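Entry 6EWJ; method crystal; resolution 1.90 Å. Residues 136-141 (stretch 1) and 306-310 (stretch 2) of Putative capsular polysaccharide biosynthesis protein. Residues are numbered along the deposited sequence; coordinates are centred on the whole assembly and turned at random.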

ATOM      1  N   GLU A 136      -3.008 -22.090  -3.134  1.00 17.70           N
ATOM      2  CA  GLU A 136      -3.882 -22.722  -4.081  1.00 18.03           C
ATOM      3  C   GLU A 136      -3.205 -22.561  -5.452  1.00 17.94           C
ATOM      4  O   GLU A 136      -3.608 -21.796  -6.319  1.00 17.85           O
ATOM      5  CB  GLU A 136      -5.298 -22.145  -4.044  1.00 18.55           C
ATOM      6  CG  GLU A 136      -5.834 -21.745  -2.689  1.00 19.09           C
ATOM      7  CD  GLU A 136      -5.986 -22.861  -1.667  1.00 20.33           C
ATOM      8  OE1 GLU A 136      -5.712 -24.057  -1.939  1.00 20.76           O
ATOM      9  OE2 GLU A 136      -6.377 -22.496  -0.525  1.00 22.26           O
ATOM     10  N   LEU A 137      -2.126 -23.322  -5.629  1.00 18.06           N
ATOM     11  CA  LEU A 137      -1.239 -23.114  -6.761  1.00 18.12           C
ATOM     12  C   LEU A 137      -1.945 -23.320  -8.086  1.00 18.22           C
ATOM     13  O   LEU A 137      -2.603 -24.360  -8.291  1.00 18.38           O
ATOM     14  CB  LEU A 137      -0.048 -24.051  -6.702  1.00 18.76           C
ATOM     15  CG  LEU A 137       1.025 -23.775  -7.752  1.00 19.61           C
ATOM     16  CD1 LEU A 137       1.837 -22.525  -7.412  1.00 19.18           C
ATOM     17  CD2 LEU A 137       1.970 -24.978  -7.808  1.00 20.55           C
ATOM     18  N   ALA A 138      -1.736 -22.369  -9.005  1.00 17.56           N
ATOM     19  CA  ALA A 138      -2.305 -22.361 -10.333  1.00 18.26           C
ATOM     20  C   ALA A 138      -3.842 -22.313 -10.384  1.00 18.50           C
ATOM     21  O   ALA A 138      -4.416 -22.340 -11.465  1.00 19.39           O
ATOM     22  CB  ALA A 138      -1.779 -23.533 -11.132  1.00 18.75           C
ATOM     23  N   GLY A 139      -4.488 -22.218  -9.231  1.00 18.64           N
ATOM     24  CA  GLY A 139      -5.966 -22.248  -9.081  1.00 19.17           C
ATOM     25  C   GLY A 139      -6.481 -23.522  -8.449  1.00 20.09           C
ATOM     26  O   GLY A 139      -7.661 -23.642  -8.096  1.00 20.15           O
ATOM     27  N   ILE A 140      -5.594 -24.477  -8.290  1.00 20.61           N
ATOM     28  CA  ILE A 140      -5.930 -25.763  -7.715  1.00 21.89           C
ATOM     29  C   ILE A 140      -5.960 -25.639  -6.176  1.00 21.69           C
ATOM     30  O   ILE A 140      -4.945 -25.343  -5.560  1.00 20.52           O
ATOM     31  CB  ILE A 140      -4.883 -26.804  -8.142  1.00 22.83           C
ATOM     32  CG1 ILE A 140      -4.791 -26.844  -9.683  1.00 23.60           C
ATOM     33  CG2 ILE A 140      -5.245 -28.179  -7.594  1.00 24.03           C
ATOM     34  CD1 ILE A 140      -3.507 -27.438 -10.201  1.00 24.15           C
ATOM     35  N   VAL A 141      -7.134 -25.944  -5.576  1.00 21.98           N
ATOM     36  CA  VAL A 141      -7.375 -25.717  -4.162  1.00 22.23           C
ATOM     37  C   VAL A 141      -6.860 -26.922  -3.412  1.00 22.65           C
ATOM     38  O   VAL A 141      -7.045 -28.041  -3.877  1.00 22.85           O
ATOM     39  CB  VAL A 141      -8.884 -25.522  -3.848  1.00 23.24           C
ATOM     40  CG1 VAL A 141      -9.128 -25.430  -2.349  1.00 23.52           C
ATOM     41  CG2 VAL A 141      -9.380 -24.230  -4.503  1.00 22.72           C
ATOM     42  N   PRO A 306       1.089 -32.068 -17.263  1.00 24.34           N
ATOM     43  CA  PRO A 306       0.486 -30.896 -16.591  1.00 23.52           C
ATOM     44  C   PRO A 306      -0.191 -31.228 -15.268  1.00 22.83           C
ATOM     45  O   PRO A 306      -0.634 -32.344 -15.032  1.00 22.06           O
ATOM     46  CB  PRO A 306      -0.560 -30.414 -17.598  1.00 24.11           C
ATOM     47  CG  PRO A 306      -0.897 -31.630 -18.399  1.00 25.33           C
ATOM     48  CD  PRO A 306       0.241 -32.592 -18.334  1.00 25.31           C
ATOM     49  N   LEU A 307      -0.208 -30.254 -14.376  1.00 22.00           N
ATOM     50  CA  LEU A 307      -0.988 -30.384 -13.165  1.00 22.11           C
ATOM     51  C   LEU A 307      -2.448 -30.386 -13.594  1.00 22.05           C
ATOM     52  O   LEU A 307      -2.824 -29.583 -14.475  1.00 21.59           O
ATOM     53  CB  LEU A 307      -0.813 -29.202 -12.209  1.00 21.72           C
ATOM     54  CG  LEU A 307       0.493 -28.935 -11.536  1.00 22.28           C
ATOM     55  CD1 LEU A 307       0.231 -27.879 -10.464  1.00 22.36           C
ATOM     56  CD2 LEU A 307       1.136 -30.202 -10.987  1.00 23.33           C
ATOM     57  N   ALA A 308      -3.232 -31.225 -12.937  1.00 22.13           N
ATOM     58  CA  ALA A 308      -4.640 -31.392 -13.290  1.00 23.06           C
ATOM     59  C   ALA A 308      -5.461 -30.248 -12.733  1.00 22.77           C
ATOM     60  O   ALA A 308      -5.388 -29.935 -11.542  1.00 21.60           O
ATOM     61  CB  ALA A 308      -5.180 -32.731 -12.813  1.00 23.84           C
ATOM     62  N   HIS A 309      -6.187 -29.600 -13.635  1.00 23.93           N
ATOM     63  CA  HIS A 309      -7.094 -28.525 -13.255  1.00 24.31           C
ATOM     64  C   HIS A 309      -8.488 -28.942 -12.906  1.00 25.65           C
ATOM     65  O   HIS A 309      -9.278 -28.143 -12.394  1.00 25.23           O
ATOM     66  CB  HIS A 309      -7.072 -27.429 -14.316  1.00 24.26           C
ATOM     67  CG  HIS A 309      -5.831 -26.595 -14.263  1.00 23.53           C
ATOM     68  ND1 HIS A 309      -5.664 -25.566 -13.359  1.00 23.08           N
ATOM     69  CD2 HIS A 309      -4.709 -26.613 -15.020  1.00 23.49           C
ATOM     70  CE1 HIS A 309      -4.502 -24.972 -13.572  1.00 22.33           C
ATOM     71  NE2 HIS A 309      -3.899 -25.584 -14.567  1.00 22.81           N
ATOM     72  N   LYS A 310      -8.811 -30.197 -13.194  1.00 27.92           N
ATOM     73  CA  LYS A 310     -10.108 -30.746 -12.861  1.00 29.51           C
ATOM     74  C   LYS A 310      -9.846 -32.067 -12.165  1.00 29.05           C
ATOM     75  O   LYS A 310      -9.159 -32.892 -12.729  1.00 29.37           O
ATOM     76  CB  LYS A 310     -10.950 -30.900 -14.129  1.00 31.98           C
ATOM     77  CG  LYS A 310     -12.375 -31.415 -13.933  1.00 35.31           C
ATOM     78  CD  LYS A 310     -13.101 -30.928 -12.676  1.00 37.16           C
ATOM     79  CE  LYS A 310     -14.639 -31.051 -12.838  1.00 41.00           C
ATOM     80  NZ  LYS A 310     -15.469 -30.558 -11.696  1.00 42.59           N
TER

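Two irregular segments, far apart in sequence, meet through side chains packing against side chains and against backbone carbonyls, with no hydrogen bond between them. The contact is small, burying 242 Å² in all, and Ile140 has the most surface covered by the other segment, 71 Å². Its CA-to-CB bond points toward the other segment, and with chi1 at -56° (m) and chi2 at 160° (t) the side chain extends to place CD1 among three residues. Ile140 CD1 lies 3.8 Å from Leu307 CD1, an ordinary apolar contact, and 3.4 Å from Ala308 O, a close van der Waals approach to a backbone carbonyl. It also sits over one face of the His309 ring, while Ile140 CG1 comes within 4.0 Å of His309 ND1. A long, branched aliphatic chain suits this position because it can fill the space between a leucine and a flat ring without leaving a polar group unpaired.

Leu307 answers from the other segment. Its CA-to-CB bond also points toward its partner, and its m,t rotamer (-66°, -169°), one of the two common for leucine, brings CD1 to the contact. Leu307 CD1 also meets Leu137 CD2 at 4.3 Å, a looser apolar contact. Leu137 starts sideways, but its t,p rotamer (-172°, 74°), the other common leucine choice, carries the end of the side chain nearer. Both leucines thus reach the contact in relaxed conformations.

His309 likewise leaves its backbone sideways, and chi1 of -75° (m) with chi2 of -81° brings the ring nearer to the first segment. His309 CE1 is 3.4 Å from Ala138 O and 3.9 Å from Ala138 CB. The carbonyl lies near the ring plane, where the polarized carbon of an imidazole can approach an oxygen favourably, although this is no conventional hydrogen bond. Both ring nitrogens are hydrogen-bonded elsewhere in the structure, which helps to fix the ring's orientation. The CA-to-CB bond of Ala138 points toward the other segment, so that its small methyl packs close to CE1 of His309.

The backbone of the first segment is held in a compact turn by hydrogen bonds from Gly139 N to Glu136 O (3.1 Å) and from Ile140 N to Leu137 O (3.0 Å). Ala138 and Gly139 both have positive phi, 62° and 109°. At the Gly139 angles, a CB would be jammed against the carbonyl O of Ala138, so glycine is required by the backbone itself. Ala308, in contrast, directs its methyl away and contributes its carbonyl to the contact, so a small side chain is sufficient at this exposed position.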